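Local atomic coordinates of lipolytic enzyme, G-D-S-L family (Bacteroides thetaiotaomicron, PDB entry 7BR2), a protein that metabolizes the drug diltiazem in a gut bacterium and belongs to the SGNH (GDSL) superfamily of serine esterases. Residues E18-F24 with P51-G57; I39-Y43 with F220-F226; P80-T86 with H129-T135. One frame throughout, in Å; residues are numbered along the deposited sequence.

Contact 1. Residues E18-F24 with P51-G57; sequences EGDRAVF and PIRVFNG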
# COMPACT_ATOMS: atom_id res chain seq x y z
N GLU A 18 1.75 -17.96 1.31
CA GLU A 18 1.23 -18.23 2.65
C GLU A 18 2.35 -18.22 3.68
O GLU A 18 3.41 -18.80 3.47
CB GLU A 18 0.49 -19.56 2.69
CG GLU A 18 -0.10 -19.91 4.07
CD GLU A 18 0.79 -20.82 4.93
OE1 GLU A 18 0.77 -20.68 6.18
OE2 GLU A 18 1.53 -21.65 4.38
N GLY A 19 2.12 -17.51 4.79
CA GLY A 19 3.08 -17.49 5.87
C GLY A 19 4.19 -16.46 5.76
O GLY A 19 5.04 -16.40 6.65
N ASP A 20 4.21 -15.67 4.69
CA ASP A 20 5.25 -14.66 4.52
C ASP A 20 5.14 -13.58 5.60
O ASP A 20 4.07 -13.33 6.16
CB ASP A 20 5.16 -14.03 3.13
CG ASP A 20 6.14 -14.64 2.13
OD1 ASP A 20 7.19 -15.18 2.55
OD2 ASP A 20 5.83 -14.62 0.91
N ARG A 21 6.28 -12.99 5.92
CA ARG A 21 6.38 -11.83 6.80
C ARG A 21 7.11 -10.76 5.99
O ARG A 21 8.34 -10.80 5.87
CB ARG A 21 7.10 -12.19 8.09
CG ARG A 21 6.42 -13.33 8.87
CD ARG A 21 7.31 -13.88 9.98
NE ARG A 21 7.59 -12.89 11.03
CZ ARG A 21 6.71 -12.50 11.97
NH1 ARG A 21 5.47 -13.00 11.99
NH2 ARG A 21 7.07 -11.61 12.87
N ALA A 22 6.36 -9.86 5.37
CA ALA A 22 6.90 -8.85 4.47
C ALA A 22 7.08 -7.54 5.24
O ALA A 22 6.09 -6.90 5.61
CB ALA A 22 5.97 -8.66 3.28
N VAL A 23 8.33 -7.13 5.46
CA VAL A 23 8.65 -5.91 6.18
C VAL A 23 9.06 -4.84 5.18
O VAL A 23 9.95 -5.07 4.35
CB VAL A 23 9.76 -6.13 7.21
CG1 VAL A 23 10.07 -4.82 7.94
CG2 VAL A 23 9.38 -7.24 8.21
N PHE A 24 8.41 -3.67 5.25
CA PHE A 24 8.70 -2.53 4.38
C PHE A 24 9.53 -1.51 5.16
O PHE A 24 8.99 -0.71 5.92
CB PHE A 24 7.41 -1.89 3.88
CG PHE A 24 6.70 -2.71 2.85
CD1 PHE A 24 5.80 -3.70 3.23
CD2 PHE A 24 6.91 -2.49 1.50
CE1 PHE A 24 5.13 -4.47 2.28
CE2 PHE A 24 6.25 -3.23 0.54
CZ PHE A 24 5.36 -4.24 0.93
N PRO A 51 -3.04 -16.49 4.21
CA PRO A 51 -2.68 -15.44 5.17
C PRO A 51 -1.21 -15.09 5.10
O PRO A 51 -0.34 -15.96 4.99
CB PRO A 51 -3.04 -16.05 6.53
CG PRO A 51 -3.02 -17.51 6.31
CD PRO A 51 -3.48 -17.73 4.88
N ILE A 52 -0.94 -13.79 5.16
CA ILE A 52 0.40 -13.24 5.23
C ILE A 52 0.40 -12.18 6.32
O ILE A 52 -0.64 -11.84 6.88
CB ILE A 52 0.85 -12.63 3.89
CG1 ILE A 52 0.00 -11.38 3.58
CG2 ILE A 52 0.68 -13.65 2.76
CD1 ILE A 52 0.61 -10.48 2.56
N ARG A 53 1.58 -11.60 6.56
CA ARG A 53 1.74 -10.51 7.52
C ARG A 53 2.65 -9.47 6.90
O ARG A 53 3.73 -9.79 6.42
CB ARG A 53 2.32 -10.99 8.85
CG ARG A 53 1.26 -11.44 9.82
CD ARG A 53 1.83 -12.15 11.04
NE ARG A 53 0.75 -12.73 11.82
CZ ARG A 53 0.03 -12.04 12.70
NH1 ARG A 53 0.29 -10.75 12.92
NH2 ARG A 53 -0.96 -12.63 13.35
N VAL A 54 2.17 -8.23 6.87
CA VAL A 54 2.93 -7.07 6.43
C VAL A 54 3.29 -6.22 7.65
O VAL A 54 2.49 -6.09 8.58
CB VAL A 54 2.11 -6.27 5.39
CG1 VAL A 54 2.83 -5.00 4.97
CG2 VAL A 54 1.85 -7.17 4.19
N PHE A 55 4.49 -5.65 7.63
CA PHE A 55 5.00 -4.82 8.72
C PHE A 55 5.43 -3.48 8.18
O PHE A 55 6.18 -3.41 7.19
CB PHE A 55 6.19 -5.49 9.43
CG PHE A 55 5.84 -6.79 10.11
CD1 PHE A 55 5.80 -7.98 9.37
CD2 PHE A 55 5.54 -6.83 11.46
CE1 PHE A 55 5.47 -9.19 9.99
CE2 PHE A 55 5.22 -8.04 12.08
CZ PHE A 55 5.18 -9.21 11.34
N ASN A 56 4.95 -2.42 8.80
CA ASN A 56 5.49 -1.09 8.62
C ASN A 56 6.84 -0.98 9.33
O ASN A 56 6.92 -1.12 10.56
CB ASN A 56 4.48 -0.09 9.20
CG ASN A 56 4.91 1.36 9.03
OD1 ASN A 56 6.06 1.66 8.71
ND2 ASN A 56 3.96 2.27 9.29
N GLY A 57 7.93 -0.75 8.59
CA GLY A 57 9.22 -0.53 9.20
C GLY A 57 9.77 0.83 8.81
O GLY A 57 10.96 0.99 8.51
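The ring of F55 packs against V23 and R21 of the adjacent strand: its CD1 is 3.8 Å from CG2 of V23, and its CZ lies over one face of the R21 guanidinium, 3.4 Å from NH2. R53 runs along the same face of the sheet, with its CD 3.9 Å from NH1 of R21. The two arginines find their polar partners elsewhere: R21 bonds to the carbonyl of K78, and R53 forms a salt bridge with D428 of helix 417-437. On the other face the side-chain contacts made by A22, F24 and V54 are apolar. CE1 of F24 meets CG1 of V54 at 3.6 Å, and CB of A22 stands 4.5 Å from CG2 of V54.

Between these faces, the two strands run parallel at 20°, 4.6 Å apart. A22 N donates to R53 O (2.8 Å), and F24 N donates to F55 O (3.0 Å). In return, the carbonyls of D20, A22 and F24 accept from the amides of R53, F55 and G57. Ahead of the strands, G19 N already reaches P51 O at 2.9 Å. G19 has a positive phi of 86°, which suits glycine. At the far end G57 is tight as well: a side chain there would crowd F24 O and V23 CG1.

Strand 53-58 is the edge of the five-stranded parallel sheet, and helix 35-46 links the pair and covers the F24 and V54 face. This is the β-α-β crossover that opens the α/β fold of SGNH hydrolases.

Contact 2. Residues I39-Y43 with F220-F226; sequences IWLYY and FLKAQGF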
# COMPACT_ATOMS: atom_id res chain seq x y z
N ILE A 39 -1.39 -2.65 0.15
CA ILE A 39 -0.90 -3.90 -0.42
C ILE A 39 -1.42 -5.10 0.37
O ILE A 39 -1.89 -6.10 -0.21
CB ILE A 39 0.64 -3.89 -0.47
CG1 ILE A 39 1.16 -2.86 -1.47
CG2 ILE A 39 1.16 -5.27 -0.84
CD1 ILE A 39 2.69 -2.60 -1.35
N TRP A 40 -1.33 -5.03 1.70
CA TRP A 40 -1.89 -6.10 2.52
C TRP A 40 -3.39 -6.25 2.26
O TRP A 40 -3.89 -7.37 2.17
CB TRP A 40 -1.61 -5.85 4.00
CG TRP A 40 -1.70 -7.08 4.88
CD1 TRP A 40 -2.05 -8.35 4.49
CD2 TRP A 40 -1.43 -7.16 6.29
NE1 TRP A 40 -2.02 -9.20 5.57
CE2 TRP A 40 -1.64 -8.50 6.69
CE3 TRP A 40 -1.02 -6.22 7.25
CZ2 TRP A 40 -1.46 -8.92 8.01
CZ3 TRP A 40 -0.85 -6.64 8.57
CH2 TRP A 40 -1.07 -7.98 8.94
N LEU A 41 -4.10 -5.12 2.11
CA LEU A 41 -5.53 -5.18 1.80
C LEU A 41 -5.79 -5.96 0.51
O LEU A 41 -6.75 -6.74 0.41
CB LEU A 41 -6.08 -3.75 1.68
CG LEU A 41 -7.57 -3.60 1.40
CD1 LEU A 41 -8.37 -4.29 2.47
CD2 LEU A 41 -7.95 -2.10 1.33
N TYR A 42 -4.94 -5.75 -0.50
CA TYR A 42 -5.06 -6.55 -1.71
C TYR A 42 -4.93 -8.04 -1.39
O TYR A 42 -5.76 -8.85 -1.82
CB TYR A 42 -4.01 -6.14 -2.73
CG TYR A 42 -4.13 -6.92 -4.02
CD1 TYR A 42 -4.97 -6.50 -5.03
CD2 TYR A 42 -3.38 -8.08 -4.22
CE1 TYR A 42 -5.08 -7.21 -6.22
CE2 TYR A 42 -3.48 -8.80 -5.40
CZ TYR A 42 -4.33 -8.36 -6.39
OH TYR A 42 -4.44 -9.05 -7.57
N TYR A 43 -3.89 -8.41 -0.65
CA TYR A 43 -3.72 -9.84 -0.37
C TYR A 43 -4.85 -10.39 0.50
O TYR A 43 -5.24 -11.55 0.35
CB TYR A 43 -2.39 -10.11 0.32
CG TYR A 43 -1.21 -10.18 -0.62
CD1 TYR A 43 -0.60 -9.03 -1.09
CD2 TYR A 43 -0.73 -11.40 -1.05
CE1 TYR A 43 0.47 -9.10 -1.96
CE2 TYR A 43 0.33 -11.49 -1.92
CZ TYR A 43 0.93 -10.33 -2.38
OH TYR A 43 2.01 -10.43 -3.24
N PHE A 220 3.39 -1.60 -6.89
CA PHE A 220 4.06 -2.75 -6.31
C PHE A 220 3.32 -4.04 -6.64
O PHE A 220 3.93 -5.07 -6.92
CB PHE A 220 4.20 -2.58 -4.79
CG PHE A 220 5.09 -3.60 -4.14
CD1 PHE A 220 6.44 -3.36 -3.95
CD2 PHE A 220 4.57 -4.81 -3.70
CE1 PHE A 220 7.26 -4.31 -3.36
CE2 PHE A 220 5.37 -5.76 -3.10
CZ PHE A 220 6.72 -5.51 -2.92
N LEU A 221 1.99 -3.98 -6.66
CA LEU A 221 1.21 -5.15 -7.05
C LEU A 221 1.43 -5.49 -8.52
O LEU A 221 1.47 -6.67 -8.89
CB LEU A 221 -0.27 -4.90 -6.78
CG LEU A 221 -0.58 -4.76 -5.29
CD1 LEU A 221 -2.00 -4.26 -5.09
CD2 LEU A 221 -0.36 -6.10 -4.60
N LYS A 222 1.60 -4.48 -9.37
CA LYS A 222 1.90 -4.74 -10.77
C LYS A 222 3.29 -5.37 -10.91
O LYS A 222 3.48 -6.30 -11.70
CB LYS A 222 1.75 -3.46 -11.61
CG LYS A 222 2.21 -3.56 -13.08
CD LYS A 222 1.59 -2.46 -13.97
CE LYS A 222 2.63 -1.39 -14.23
NZ LYS A 222 2.14 -0.27 -15.07
N ALA A 223 4.25 -4.91 -10.11
CA ALA A 223 5.56 -5.55 -10.08
C ALA A 223 5.50 -6.98 -9.57
O ALA A 223 6.42 -7.76 -9.83
CB ALA A 223 6.53 -4.72 -9.23
N GLN A 224 4.46 -7.34 -8.84
CA GLN A 224 4.27 -8.73 -8.42
C GLN A 224 3.42 -9.53 -9.40
O GLN A 224 3.04 -10.67 -9.10
CB GLN A 224 3.67 -8.78 -7.01
CG GLN A 224 4.60 -8.23 -5.92
CD GLN A 224 4.13 -8.57 -4.51
OE1 GLN A 224 2.98 -8.30 -4.15
NE2 GLN A 224 5.01 -9.14 -3.69
N GLY A 225 3.10 -8.96 -10.56
CA GLY A 225 2.45 -9.72 -11.61
C GLY A 225 0.95 -9.84 -11.50
O GLY A 225 0.38 -10.80 -12.04
N PHE A 226 0.28 -8.91 -10.81
CA PHE A 226 -1.16 -8.94 -10.64
C PHE A 226 -1.91 -8.04 -11.62
O PHE A 226 -3.15 -8.07 -11.64
CB PHE A 226 -1.54 -8.55 -9.21
CG PHE A 226 -0.94 -9.44 -8.16
CD1 PHE A 226 -1.00 -10.82 -8.28
CD2 PHE A 226 -0.29 -8.90 -7.06
CE1 PHE A 226 -0.44 -11.65 -7.32
CE2 PHE A 226 0.27 -9.71 -6.09
CZ PHE A 226 0.20 -11.09 -6.22
O HOH W 1 -5.27 -8.13 -10.13
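This is a buried side-chain contact between two helical pieces of the α/β domain: the middle of helix 35-46 meets the last turn of helix 210-223 and the bend that follows it. No backbone bond crosses the gap; the nearest CA atoms, of I39 and L221, are 7.1 Å apart. L221 sits at the centre, touching I39, Y42 and Y43. Its CD1 touches CG of Y42 at 3.6 Å, while its CD2 lies 4.1 Å from both I39 CG2 and Y43 CE1. One turn earlier on the first helix, I39 also puts CD1 3.7 Å from CD2 of F220.

Beyond L221 a Schellman motif ends the helix, with F226 N bonded to L221 O and G225 N to K222 O. G225 takes the positive phi, and the chain swings F226 back toward the tyrosines. There Y42, Y43 and F226 form an aromatic cluster. F226 directs its edge at the face of Y43 in an offset edge-to-face pair, centroids 5.7 Å apart and planes at 81°. Two polar links flank it: Y43 OH donates to Q224 OE1 over a short 2.5 Å, and Y42 OH donates to a water (2.8 Å) that donates to F226 O (2.6 Å).

Around the pair, W40 points away from helix 210-223 and packs on strand 53-58, L41 meets helix 344-377, L221 and K222 touch helix 296-300, and F220 reaches F24 on strand 21-26, edge-to-face.

Contact 3. Residues P80-T86 with H129-T135; sequences PTVLMVT and HTRIVMT
Build two parallel strands of the SGNH-hydrolase α/β sheet, 82-85 and 131-135, joined by helix 102-125 as a β-α-β crossover. Their axes approach to 4.7 Å at 21°, and the register pairs V82 with R131, L83 with I132, M84 with V133 and V85 with M134. T81 is kinked (psi -29°) before extended V82-V85; V82, V85 and V133 are t.

T130, extended, sets OG1 3.0 Å from P80 O and CG2 3.9 Å from L83 CB. R131 N donates to T81 O (2.8 Å) and R131 O accepts from L83 N (2.8 Å). Its side chain (chi1 to chi3 t, t, p) lays one guanidinium face over CG1 of V82 and salt-bridges E176. I132, on the opposite face, is mm and sets CD1 4.0 Å from CD2 of L83 (tp). V133 N bonds to L83 O (2.8 Å) and V133 O to V85 N (3.0 Å); V133 CG2 meets V82 CG1 (3.9 Å) and V133 CB meets M84 SD (3.7 Å). M134, mm for chi1 and chi2, brings CE to 3.8 Å from V85 CB. T135 closes the pair: N to V85 O at 3.0 Å, and CG2 3.6 Å from CG of M84.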
# COMPACT_ATOMS: atom_id res chain seq x y z
N PRO A 80 11.78 -10.95 9.03
CA PRO A 80 11.18 -10.92 7.70
C PRO A 80 11.57 -12.15 6.90
O PRO A 80 12.70 -12.65 7.00
CB PRO A 80 11.76 -9.64 7.08
CG PRO A 80 13.08 -9.47 7.75
CD PRO A 80 12.84 -9.93 9.17
N THR A 81 10.60 -12.66 6.13
CA THR A 81 10.86 -13.58 5.03
C THR A 81 11.09 -12.82 3.73
O THR A 81 11.84 -13.30 2.86
CB THR A 81 9.71 -14.59 4.86
OG1 THR A 81 8.50 -13.90 4.50
CG2 THR A 81 9.48 -15.41 6.13
N VAL A 82 10.49 -11.65 3.60
CA VAL A 82 10.70 -10.74 2.48
C VAL A 82 10.89 -9.34 3.05
O VAL A 82 10.03 -8.85 3.79
CB VAL A 82 9.51 -10.76 1.49
CG1 VAL A 82 9.88 -10.00 0.23
CG2 VAL A 82 9.13 -12.19 1.14
N LEU A 83 11.98 -8.68 2.66
CA LEU A 83 12.34 -7.36 3.17
C LEU A 83 12.43 -6.39 2.00
O LEU A 83 13.23 -6.59 1.08
CB LEU A 83 13.67 -7.40 3.93
CG LEU A 83 14.26 -6.07 4.44
CD1 LEU A 83 13.35 -5.42 5.44
CD2 LEU A 83 15.64 -6.26 5.03
N MET A 84 11.57 -5.37 2.01
CA MET A 84 11.64 -4.29 1.04
C MET A 84 12.39 -3.11 1.64
O MET A 84 12.19 -2.77 2.81
CB MET A 84 10.23 -3.87 0.60
CG MET A 84 9.62 -4.75 -0.50
SD MET A 84 9.42 -6.51 -0.08
CE MET A 84 8.27 -6.44 1.30
N VAL A 85 13.28 -2.50 0.86
CA VAL A 85 14.19 -1.46 1.33
C VAL A 85 14.04 -0.23 0.42
O VAL A 85 14.25 -0.33 -0.79
CB VAL A 85 15.65 -1.94 1.36
CG1 VAL A 85 16.58 -0.85 1.88
CG2 VAL A 85 15.79 -3.22 2.19
N THR A 86 13.62 0.90 1.00
CA THR A 86 13.47 2.15 0.27
C THR A 86 14.01 3.30 1.11
O THR A 86 13.84 3.33 2.34
CB THR A 86 12.00 2.42 -0.09
OG1 THR A 86 11.93 3.58 -0.94
CG2 THR A 86 11.14 2.65 1.16
N HIS A 129 17.71 -16.58 5.24
CA HIS A 129 16.42 -16.97 4.68
C HIS A 129 15.52 -15.75 4.55
O HIS A 129 14.39 -15.71 5.06
CB HIS A 129 15.78 -18.05 5.55
CG HIS A 129 16.63 -19.26 5.75
ND1 HIS A 129 16.85 -20.20 4.76
CD2 HIS A 129 17.32 -19.69 6.83
CE1 HIS A 129 17.64 -21.15 5.23
NE2 HIS A 129 17.94 -20.87 6.48
N THR A 130 16.01 -14.71 3.88
CA THR A 130 15.23 -13.50 3.68
C THR A 130 15.37 -13.04 2.23
O THR A 130 16.49 -12.77 1.77
CB THR A 130 15.66 -12.38 4.63
OG1 THR A 130 15.49 -12.80 6.00
CG2 THR A 130 14.82 -11.11 4.39
N ARG A 131 14.26 -12.96 1.53
CA ARG A 131 14.24 -12.37 0.20
C ARG A 131 14.35 -10.85 0.30
O ARG A 131 13.53 -10.20 0.97
CB ARG A 131 12.97 -12.78 -0.53
CG ARG A 131 12.85 -12.23 -1.94
CD ARG A 131 11.97 -13.11 -2.82
NE ARG A 131 10.58 -13.27 -2.37
CZ ARG A 131 9.56 -12.55 -2.83
NH1 ARG A 131 9.76 -11.60 -3.74
NH2 ARG A 131 8.33 -12.78 -2.38
N ILE A 132 15.35 -10.28 -0.38
CA ILE A 132 15.61 -8.84 -0.35
C ILE A 132 15.02 -8.20 -1.61
O ILE A 132 15.24 -8.68 -2.73
CB ILE A 132 17.12 -8.55 -0.25
CG1 ILE A 132 17.73 -9.27 0.95
CG2 ILE A 132 17.37 -7.06 -0.09
CD1 ILE A 132 17.18 -8.81 2.29
N VAL A 133 14.25 -7.12 -1.43
CA VAL A 133 13.63 -6.41 -2.54
C VAL A 133 13.99 -4.93 -2.45
O VAL A 133 13.46 -4.20 -1.59
CB VAL A 133 12.11 -6.60 -2.56
CG1 VAL A 133 11.49 -5.85 -3.73
CG2 VAL A 133 11.75 -8.09 -2.62
N MET A 134 14.86 -4.46 -3.35
CA MET A 134 15.13 -3.03 -3.44
C MET A 134 13.93 -2.36 -4.09
O MET A 134 13.48 -2.78 -5.16
CB MET A 134 16.39 -2.78 -4.26
CG MET A 134 17.67 -3.31 -3.63
SD MET A 134 18.15 -2.41 -2.16
CE MET A 134 18.18 -3.71 -0.92
N THR A 135 13.37 -1.34 -3.43
CA THR A 135 12.21 -0.62 -3.96
C THR A 135 12.57 0.85 -4.02
O THR A 135 12.69 1.51 -2.98
CB THR A 135 10.95 -0.84 -3.11
OG1 THR A 135 11.07 -0.11 -1.88
CG2 THR A 135 10.77 -2.27 -2.80

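How the contacts relate
Contacts 1 and 3, centres 10 Å apart, belong to one sheet, since strands 21-26 and 82-85 are neighbours. At their seam T81 OG1 lies 2.7 Å from D20 OD1 and 2.8 Å from R21 N, probably hydrogen bonded to both. Contact 2 sits beside the sheet, its centre 13 Å from that of contact 1 and 15 Å from that of contact 3. W40 joins it to contact 1 (CZ2 to I52 O, 3.2 Å), and F220 joins it to contact 3 (CE1 to M84 CG, 3.7 Å). Of the presumed catalytic triad, S28 follows strand 21-26, while D204 and H207 precede helix 210-223, so contacts 1 and 2 involve elements adjoining that site in sequence.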